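Long-range contacts in dipeptide Epimerase (Enterococcus faecalis V583, PDB 3JVA), which belongs to the mandelate racemase/muconate lactonizing enzyme family of the enolase type and binds a magnesium ion in its barrel domain: residues 212-217 / 233-238; 155-160 / 185-190. All coordinates share one frame; numbering follows the deposited sequence.

Overall arrangement
Contact 2 (155-160 with 185-190) closes before contact 1 (212-217 with 233-238) opens, so the two follow each other along the chain. Their centres lie about 11 Å apart on the same side of the chain's centre, within the barrel domain, and each joins the two strands of a beta-alpha-beta unit. The inner strands, 185-189 and 213-215, are themselves neighbours, which gives four consecutive parallel strands of one sheet. A salt bridge from Arg-187 NE to Glu-212 OE1, 2.6 Å long, ties the contacts together on the barrel interior. Each also supplies one carboxylate, Asp-189 or Glu-215, to the same magnesium ion, so adjacent strand ends supply two of its three protein ligands, Asp-240 being the third.

Contact 1 (212-217 / 233-238); sequences ELVEQP and VNTTIM. With MG (magnesium ion), chain O.
Glu-215 and Met-238 run side by side and point the same way on one face of a parallel strand pair. With CG anti to the backbone N (chi1 -157°) and the chain extended beyond it, Glu-215 binds the magnesium ion through OE2, at a modelled length of 1.8 Å that is unusually short; three waters and the carboxylates of Asp-189 and Asp-240 complete the shell. Met-238 bends only at its last torsion, which turns CE against the Glu-215 stem, 3.3 Å from CG. The same methyl presses on Leu-213 CD1 at 3.5 Å, tighter than usual carbon contact.

Behind these groups three backbone bonds set the register: Val-214 N to Thr-236 O (2.9 Å), Met-238 N to Val-214 O (3.0 Å) and Gln-216 N to Met-238 O (2.7 Å). Beside Thr-236, one water bridges Glu-212 O and Thr-236 N, and a second links that carbonyl to Thr-236 OG1. The reverse face is apolar: Ile-237 sends CD1 to Val-214 CB and CG2 to Pro-217 CD, the latter at 4.0 Å.

This is a beta-alpha-beta crossover of the enolase-type barrel. Its intervening helix, 223-232, packs on Pro-217 and Ile-237, helix 196-206 on Val-214 and Thr-235, while strand 260-263 flanks Met-238 and strand 185-189 borders 213-215.

Contact 2 (155-160 / 185-190); sequences FDTLKI and KLRLDA. With MG (magnesium ion), chain O.
Thr-157 to Ile-160 pair in parallel with Lys-185 to Leu-188, their strand axes 4.7 Å apart at closest and 22° from aligned, through five backbone hydrogen bonds that run from Lys-185 N to Asp-156 O at one end to Asp-189 N to Ile-160 O at the other.

On the face bearing Thr-157, its methyl CG2 stands over the centre of the Arg-187 guanidinium, 3.4 Å above the plane. OG1 sits beside the backbone N (chi1 -54°), which leaves CG2 anti to that nitrogen; the hydroxyl donates to Asp-156 OD2 at 2.8 Å from above the carboxylate plane. The same hydroxyl oxygen meets Lys-185 CE at 3.0 Å. The arginine chain, extended from CG to NE, carries its charge to Glu-212 and Asp-132, so this buried cation is matched by two acids in salt bridges.

The pair joins the two strands of the beta-alpha-beta unit whose helix is 166-180, and as in other enolase-type barrels the metal ligand sits at the C-terminal end of a strand. Asp-189 OD2 binds the magnesium ion at 2.1 Å, while OD1 accepts from a metal-bound water and from Asn-191 N. Lys-159 runs alongside Asp-189 in the same direction, its CE 4.0 Å from OD2. The opposite charges are near but not in contact, Lys-159 NZ lying 4.2 Å from Asp-189 OD2, and NZ hydrogen-bonds to a glycerol, probably from the crystallisation liquor.

The opposite face is hydrophobic. Ile-160 places CG1 between the backbone N and carbonyl carbon (chi1 72°) and against Leu-188 CD2, a tight 3.4 Å contact between side chains pointing the same way. Leu-158 CB meets Leu-186 CD2 at ordinary packing distance. Over this layer, helix 166-180 covers Ile-160 and Leu-186, and helix 140-152 covers Leu-158 and Ile-160.

Contact 1 (212-217 / 233-238)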
ATOM      1  N   GLU B 212     -26.546  22.166  -0.321  1.00 25.49           N
ATOM      2  CA  GLU B 212     -26.678  20.960   0.488  1.00 24.62           C
ATOM      3  C   GLU B 212     -25.746  19.857  -0.008  1.00 24.81           C
ATOM      4  O   GLU B 212     -25.118  19.152   0.789  1.00 25.00           O
ATOM      5  CB  GLU B 212     -28.111  20.430   0.467  1.00 26.57           C
ATOM      6  CG  GLU B 212     -28.247  19.152   1.275  1.00 28.39           C
ATOM      7  CD  GLU B 212     -29.490  18.366   0.937  1.00 31.59           C
ATOM      8  OE1 GLU B 212     -29.961  18.466  -0.212  1.00 33.47           O
ATOM      9  OE2 GLU B 212     -29.980  17.632   1.815  1.00 31.94           O
ATOM     10  N   LEU B 213     -25.676  19.696  -1.327  1.00 23.23           N
ATOM     11  CA  LEU B 213     -24.815  18.681  -1.918  1.00 21.36           C
ATOM     12  C   LEU B 213     -24.670  18.850  -3.419  1.00 21.22           C
ATOM     13  O   LEU B 213     -25.479  19.517  -4.071  1.00 21.78           O
ATOM     14  CB  LEU B 213     -25.366  17.282  -1.615  1.00 22.55           C
ATOM     15  CG  LEU B 213     -26.738  16.943  -2.211  1.00 22.37           C
ATOM     16  CD1 LEU B 213     -26.596  16.558  -3.691  1.00 23.00           C
ATOM     17  CD2 LEU B 213     -27.354  15.788  -1.432  1.00 23.03           C
ATOM     18  N   VAL B 214     -23.623  18.240  -3.964  1.00 21.30           N
ATOM     19  CA  VAL B 214     -23.375  18.272  -5.394  1.00 21.32           C
ATOM     20  C   VAL B 214     -23.267  16.834  -5.872  1.00 21.39           C
ATOM     21  O   VAL B 214     -22.452  16.054  -5.379  1.00 20.31           O
ATOM     22  CB  VAL B 214     -22.083  19.015  -5.746  1.00 22.91           C
ATOM     23  CG1 VAL B 214     -21.818  18.904  -7.241  1.00 21.15           C
ATOM     24  CG2 VAL B 214     -22.208  20.477  -5.339  1.00 21.06           C
ATOM     25  N   GLU B 215     -24.108  16.514  -6.843  1.00 21.68           N
ATOM     26  CA  GLU B 215     -24.196  15.189  -7.425  1.00 21.12           C
ATOM     27  C   GLU B 215     -23.252  15.006  -8.610  1.00 21.25           C
ATOM     28  O   GLU B 215     -23.142  15.883  -9.465  1.00 22.52           O
ATOM     29  CB  GLU B 215     -25.636  14.978  -7.886  1.00 24.29           C
ATOM     30  CG  GLU B 215     -26.086  13.562  -8.018  1.00 26.48           C
ATOM     31  CD  GLU B 215     -27.560  13.486  -8.367  1.00 25.06           C
ATOM     32  OE1 GLU B 215     -28.359  14.276  -7.806  1.00 24.66           O
ATOM     33  OE2 GLU B 215     -27.920  12.635  -9.194  1.00 25.20           O
ATOM     34  N   GLN B 216     -22.577  13.858  -8.639  1.00 21.03           N
ATOM     35  CA  GLN B 216     -21.672  13.463  -9.719  1.00 20.47           C
ATOM     36  C   GLN B 216     -20.953  14.597 -10.457  1.00 20.93           C
ATOM     37  O   GLN B 216     -21.252  14.883 -11.613  1.00 22.39           O
ATOM     38  CB  GLN B 216     -22.468  12.630 -10.731  1.00 20.48           C
ATOM     39  CG  GLN B 216     -21.633  11.803 -11.691  1.00 20.97           C
ATOM     40  CD  GLN B 216     -20.931  10.658 -10.999  1.00 22.46           C
ATOM     41  OE1 GLN B 216     -21.534   9.936 -10.197  1.00 22.79           O
ATOM     42  NE2 GLN B 216     -19.651  10.477 -11.305  1.00 23.42           N
ATOM     43  N   PRO B 217     -19.966  15.232  -9.808  1.00 21.28           N
ATOM     44  CA  PRO B 217     -19.251  16.325 -10.468  1.00 21.71           C
ATOM     45  C   PRO B 217     -18.309  15.926 -11.609  1.00 22.45           C
ATOM     46  O   PRO B 217     -17.971  16.758 -12.448  1.00 23.36           O
ATOM     47  CB  PRO B 217     -18.524  17.004  -9.312  1.00 22.55           C
ATOM     48  CG  PRO B 217     -18.229  15.864  -8.389  1.00 22.10           C
ATOM     49  CD  PRO B 217     -19.525  15.070  -8.412  1.00 20.84           C
ATOM     50  N   VAL B 233     -13.341  19.407  -1.043  1.00 25.65           N
ATOM     51  CA  VAL B 233     -14.372  20.396  -0.740  1.00 23.89           C
ATOM     52  C   VAL B 233     -15.186  20.021   0.488  1.00 26.93           C
ATOM     53  O   VAL B 233     -15.331  18.839   0.812  1.00 26.51           O
ATOM     54  CB  VAL B 233     -15.343  20.580  -1.929  1.00 22.18           C
ATOM     55  CG1 VAL B 233     -14.559  20.856  -3.205  1.00 22.03           C
ATOM     56  CG2 VAL B 233     -16.213  19.339  -2.094  1.00 20.61           C
ATOM     57  N   ASN B 234     -15.717  21.031   1.171  1.00 25.54           N
ATOM     58  CA  ASN B 234     -16.538  20.796   2.355  1.00 28.06           C
ATOM     59  C   ASN B 234     -17.938  20.331   1.956  1.00 26.69           C
ATOM     60  O   ASN B 234     -18.611  19.635   2.716  1.00 26.18           O
ATOM     61  CB  ASN B 234     -16.659  22.073   3.193  1.00 31.62           C
ATOM     62  CG  ASN B 234     -15.360  22.451   3.871  1.00 35.48           C
ATOM     63  OD1 ASN B 234     -14.662  21.596   4.416  1.00 36.54           O
ATOM     64  ND2 ASN B 234     -15.033  23.739   3.853  1.00 39.71           N
ATOM     65  N   THR B 235     -18.370  20.721   0.761  1.00 24.99           N
ATOM     66  CA  THR B 235     -19.700  20.357   0.285  1.00 24.65           C
ATOM     67  C   THR B 235     -19.863  18.852   0.128  1.00 24.60           C
ATOM     68  O   THR B 235     -18.962  18.166  -0.358  1.00 24.09           O
ATOM     69  CB  THR B 235     -20.010  21.032  -1.068  1.00 24.85           C
ATOM     70  OG1 THR B 235     -20.005  22.457  -0.905  1.00 24.09           O
ATOM     71  CG2 THR B 235     -21.375  20.601  -1.578  1.00 25.31           C
ATOM     72  N   THR B 236     -21.019  18.348   0.553  1.00 23.59           N
ATOM     73  CA  THR B 236     -21.341  16.926   0.446  1.00 23.97           C
ATOM     74  C   THR B 236     -21.347  16.518  -1.027  1.00 21.55           C
ATOM     75  O   THR B 236     -22.018  17.143  -1.847  1.00 21.29           O
ATOM     76  CB  THR B 236     -22.733  16.637   1.045  1.00 25.36           C
ATOM     77  OG1 THR B 236     -22.706  16.891   2.456  1.00 28.92           O
ATOM     78  CG2 THR B 236     -23.148  15.189   0.783  1.00 23.54           C
ATOM     79  N   ILE B 237     -20.599  15.468  -1.357  1.00 20.98           N
ATOM     80  CA  ILE B 237     -20.524  14.978  -2.731  1.00 19.85           C
ATOM     81  C   ILE B 237     -21.258  13.647  -2.837  1.00 19.70           C
ATOM     82  O   ILE B 237     -21.036  12.744  -2.029  1.00 20.51           O
ATOM     83  CB  ILE B 237     -19.066  14.764  -3.177  1.00 19.83           C
ATOM     84  CG1 ILE B 237     -18.307  16.096  -3.129  1.00 22.62           C
ATOM     85  CG2 ILE B 237     -19.031  14.201  -4.587  1.00 21.81           C
ATOM     86  CD1 ILE B 237     -18.900  17.162  -4.031  1.00 24.80           C
ATOM     87  N   MET B 238     -22.127  13.536  -3.834  1.00 18.54           N
ATOM     88  CA  MET B 238     -22.915  12.327  -4.039  1.00 20.07           C
ATOM     89  C   MET B 238     -22.648  11.675  -5.383  1.00 20.93           C
ATOM     90  O   MET B 238     -22.551  12.348  -6.411  1.00 21.10           O
ATOM     91  CB  MET B 238     -24.411  12.660  -3.920  1.00 20.44           C
ATOM     92  CG  MET B 238     -25.360  11.533  -4.310  1.00 21.89           C
ATOM     93  SD  MET B 238     -27.094  11.991  -3.989  1.00 25.01           S
ATOM     94  CE  MET B 238     -27.257  13.416  -4.974  1.00 31.02           C
TER
HETATM   95 MG    MG O 358     -27.976  12.753 -10.973  1.00 20.74          MG
HETATM   96  O   HOH W   1     -22.854  20.508   1.826  1.00 26.51           O
HETATM   97  O   HOH W   2     -25.222  18.346   3.431  1.00 43.15           O
HETATM   98  O   HOH W   3     -28.304  12.530 -12.988  1.00 24.42           O
HETATM   99  O   HOH W   4     -30.120  12.629 -10.917  1.00 23.66           O
HETATM  100  O   HOH W   5     -25.959  12.926 -11.420  1.00 23.68           O

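Contact 2 (155-160 / 185-190)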
ATOM      1  N   PHE B 155     -42.595  22.612  -0.621  1.00 23.55           N
ATOM      2  CA  PHE B 155     -41.276  22.019  -0.831  1.00 24.70           C
ATOM      3  C   PHE B 155     -40.206  22.754  -0.029  1.00 25.69           C
ATOM      4  O   PHE B 155     -40.187  23.983   0.015  1.00 25.11           O
ATOM      5  CB  PHE B 155     -40.933  22.039  -2.321  1.00 25.28           C
ATOM      6  CG  PHE B 155     -41.710  21.037  -3.123  1.00 25.80           C
ATOM      7  CD1 PHE B 155     -41.330  19.698  -3.136  1.00 25.28           C
ATOM      8  CD2 PHE B 155     -42.856  21.415  -3.811  1.00 25.81           C
ATOM      9  CE1 PHE B 155     -42.084  18.747  -3.821  1.00 24.52           C
ATOM     10  CE2 PHE B 155     -43.620  20.472  -4.500  1.00 26.72           C
ATOM     11  CZ  PHE B 155     -43.232  19.134  -4.503  1.00 26.26           C
ATOM     12  N   ASP B 156     -39.325  21.997   0.612  1.00 26.38           N
ATOM     13  CA  ASP B 156     -38.253  22.584   1.407  1.00 26.77           C
ATOM     14  C   ASP B 156     -36.894  22.285   0.777  1.00 25.78           C
ATOM     15  O   ASP B 156     -35.856  22.701   1.291  1.00 25.82           O
ATOM     16  CB  ASP B 156     -38.300  22.042   2.841  1.00 30.05           C
ATOM     17  CG  ASP B 156     -38.065  20.540   2.912  1.00 34.61           C
ATOM     18  OD1 ASP B 156     -38.240  19.962   4.009  1.00 36.32           O
ATOM     19  OD2 ASP B 156     -37.702  19.936   1.880  1.00 34.90           O
ATOM     20  N   THR B 157     -36.912  21.568  -0.344  1.00 23.17           N
ATOM     21  CA  THR B 157     -35.683  21.209  -1.044  1.00 23.73           C
ATOM     22  C   THR B 157     -35.872  21.308  -2.554  1.00 23.61           C
ATOM     23  O   THR B 157     -36.792  20.713  -3.124  1.00 25.33           O
ATOM     24  CB  THR B 157     -35.241  19.775  -0.679  1.00 23.41           C
ATOM     25  OG1 THR B 157     -35.151  19.654   0.747  1.00 25.92           O
ATOM     26  CG2 THR B 157     -33.880  19.454  -1.294  1.00 23.97           C
ATOM     27  N   LEU B 158     -35.001  22.077  -3.195  1.00 22.97           N
ATOM     28  CA  LEU B 158     -35.056  22.270  -4.635  1.00 23.18           C
ATOM     29  C   LEU B 158     -33.791  21.701  -5.260  1.00 24.36           C
ATOM     30  O   LEU B 158     -32.707  21.791  -4.686  1.00 25.28           O
ATOM     31  CB  LEU B 158     -35.160  23.759  -4.970  1.00 23.91           C
ATOM     32  CG  LEU B 158     -36.300  24.510  -4.284  1.00 24.18           C
ATOM     33  CD1 LEU B 158     -36.164  26.005  -4.570  1.00 24.94           C
ATOM     34  CD2 LEU B 158     -37.640  23.978  -4.771  1.00 24.42           C
ATOM     35  N   LYS B 159     -33.942  21.116  -6.439  1.00 24.09           N
ATOM     36  CA  LYS B 159     -32.822  20.524  -7.152  1.00 24.46           C
ATOM     37  C   LYS B 159     -32.670  21.172  -8.515  1.00 24.69           C
ATOM     38  O   LYS B 159     -33.658  21.376  -9.220  1.00 24.55           O
ATOM     39  CB  LYS B 159     -33.053  19.021  -7.321  1.00 26.08           C
ATOM     40  CG  LYS B 159     -32.053  18.329  -8.235  1.00 28.44           C
ATOM     41  CD  LYS B 159     -32.223  16.817  -8.166  1.00 32.41           C
ATOM     42  CE  LYS B 159     -31.433  16.115  -9.258  1.00 33.78           C
ATOM     43  NZ  LYS B 159     -32.020  16.412 -10.591  1.00 35.40           N
ATOM     44  N   ILE B 160     -31.435  21.508  -8.877  1.00 24.20           N
ATOM     45  CA  ILE B 160     -31.174  22.117 -10.176  1.00 25.30           C
ATOM     46  C   ILE B 160     -29.893  21.577 -10.790  1.00 25.32           C
ATOM     47  O   ILE B 160     -28.939  21.238 -10.087  1.00 24.48           O
ATOM     48  CB  ILE B 160     -31.053  23.665 -10.108  1.00 30.29           C
ATOM     49  CG1 ILE B 160     -29.746  24.065  -9.432  1.00 31.32           C
ATOM     50  CG2 ILE B 160     -32.243  24.252  -9.366  1.00 32.43           C
ATOM     51  CD1 ILE B 160     -29.401  25.535  -9.599  1.00 34.59           C
ATOM     52  N   LYS B 185     -33.315  24.013   1.150  1.00 25.39           N
ATOM     53  CA  LYS B 185     -32.136  23.270   0.731  1.00 25.51           C
ATOM     54  C   LYS B 185     -32.010  23.253  -0.781  1.00 24.11           C
ATOM     55  O   LYS B 185     -33.004  23.109  -1.502  1.00 24.01           O
ATOM     56  CB  LYS B 185     -32.188  21.839   1.281  1.00 26.92           C
ATOM     57  CG  LYS B 185     -31.932  21.769   2.783  1.00 29.51           C
ATOM     58  CD  LYS B 185     -32.103  20.359   3.336  1.00 34.66           C
ATOM     59  CE  LYS B 185     -33.550  19.901   3.251  1.00 35.15           C
ATOM     60  NZ  LYS B 185     -33.756  18.580   3.912  1.00 38.62           N
ATOM     61  N   LEU B 186     -30.784  23.417  -1.260  1.00 23.27           N
ATOM     62  CA  LEU B 186     -30.522  23.422  -2.691  1.00 23.28           C
ATOM     63  C   LEU B 186     -29.569  22.297  -3.053  1.00 23.21           C
ATOM     64  O   LEU B 186     -28.435  22.262  -2.579  1.00 24.68           O
ATOM     65  CB  LEU B 186     -29.913  24.762  -3.122  1.00 25.75           C
ATOM     66  CG  LEU B 186     -30.809  25.999  -3.029  1.00 28.17           C
ATOM     67  CD1 LEU B 186     -30.009  27.237  -3.414  1.00 30.33           C
ATOM     68  CD2 LEU B 186     -32.005  25.835  -3.959  1.00 29.79           C
ATOM     69  N   ARG B 187     -30.051  21.367  -3.875  1.00 23.47           N
ATOM     70  CA  ARG B 187     -29.249  20.233  -4.335  1.00 24.48           C
ATOM     71  C   ARG B 187     -28.867  20.473  -5.780  1.00 25.08           C
ATOM     72  O   ARG B 187     -29.732  20.746  -6.614  1.00 25.23           O
ATOM     73  CB  ARG B 187     -30.053  18.934  -4.273  1.00 25.63           C
ATOM     74  CG  ARG B 187     -30.384  18.496  -2.891  1.00 28.26           C
ATOM     75  CD  ARG B 187     -31.248  17.249  -2.876  1.00 24.32           C
ATOM     76  NE  ARG B 187     -31.540  16.888  -1.497  1.00 25.38           N
ATOM     77  CZ  ARG B 187     -32.578  16.163  -1.110  1.00 24.19           C
ATOM     78  NH1 ARG B 187     -33.446  15.705  -2.002  1.00 23.99           N
ATOM     79  NH2 ARG B 187     -32.753  15.913   0.179  1.00 28.32           N
ATOM     80  N   LEU B 188     -27.583  20.344  -6.088  1.00 23.40           N
ATOM     81  CA  LEU B 188     -27.133  20.552  -7.452  1.00 21.96           C
ATOM     82  C   LEU B 188     -26.706  19.231  -8.072  1.00 23.20           C
ATOM     83  O   LEU B 188     -26.189  18.356  -7.382  1.00 22.80           O
ATOM     84  CB  LEU B 188     -25.946  21.517  -7.478  1.00 22.35           C
ATOM     85  CG  LEU B 188     -26.112  22.808  -6.674  1.00 22.22           C
ATOM     86  CD1 LEU B 188     -24.922  23.711  -6.942  1.00 23.29           C
ATOM     87  CD2 LEU B 188     -27.422  23.499  -7.053  1.00 22.94           C
ATOM     88  N   ASP B 189     -26.952  19.082  -9.367  1.00 22.19           N
ATOM     89  CA  ASP B 189     -26.522  17.881 -10.068  1.00 23.41           C
ATOM     90  C   ASP B 189     -25.611  18.380 -11.172  1.00 22.45           C
ATOM     91  O   ASP B 189     -26.077  19.008 -12.121  1.00 22.66           O
ATOM     92  CB  ASP B 189     -27.704  17.127 -10.680  1.00 23.26           C
ATOM     93  CG  ASP B 189     -27.311  15.746 -11.158  1.00 26.25           C
ATOM     94  OD1 ASP B 189     -26.156  15.595 -11.612  1.00 23.30           O
ATOM     95  OD2 ASP B 189     -28.148  14.821 -11.078  1.00 23.06           O
ATOM     96  N   ALA B 190     -24.312  18.107 -11.048  1.00 23.01           N
ATOM     97  CA  ALA B 190     -23.338  18.564 -12.037  1.00 24.03           C
ATOM     98  C   ALA B 190     -23.257  17.686 -13.282  1.00 25.90           C
ATOM     99  O   ALA B 190     -22.511  17.986 -14.210  1.00 26.47           O
ATOM    100  CB  ALA B 190     -21.954  18.684 -11.386  1.00 25.40           C
TER
HETATM  101 MG    MG O 358     -27.976  12.753 -10.973  1.00 20.74          MG
HETATM  102  O   HOH W   5     -25.959  12.926 -11.420  1.00 23.68           O
HETATM  103  O   HOH W   3     -28.304  12.530 -12.988  1.00 24.42           O
HETATM  104  O   HOH W   4     -30.120  12.629 -10.917  1.00 23.66           O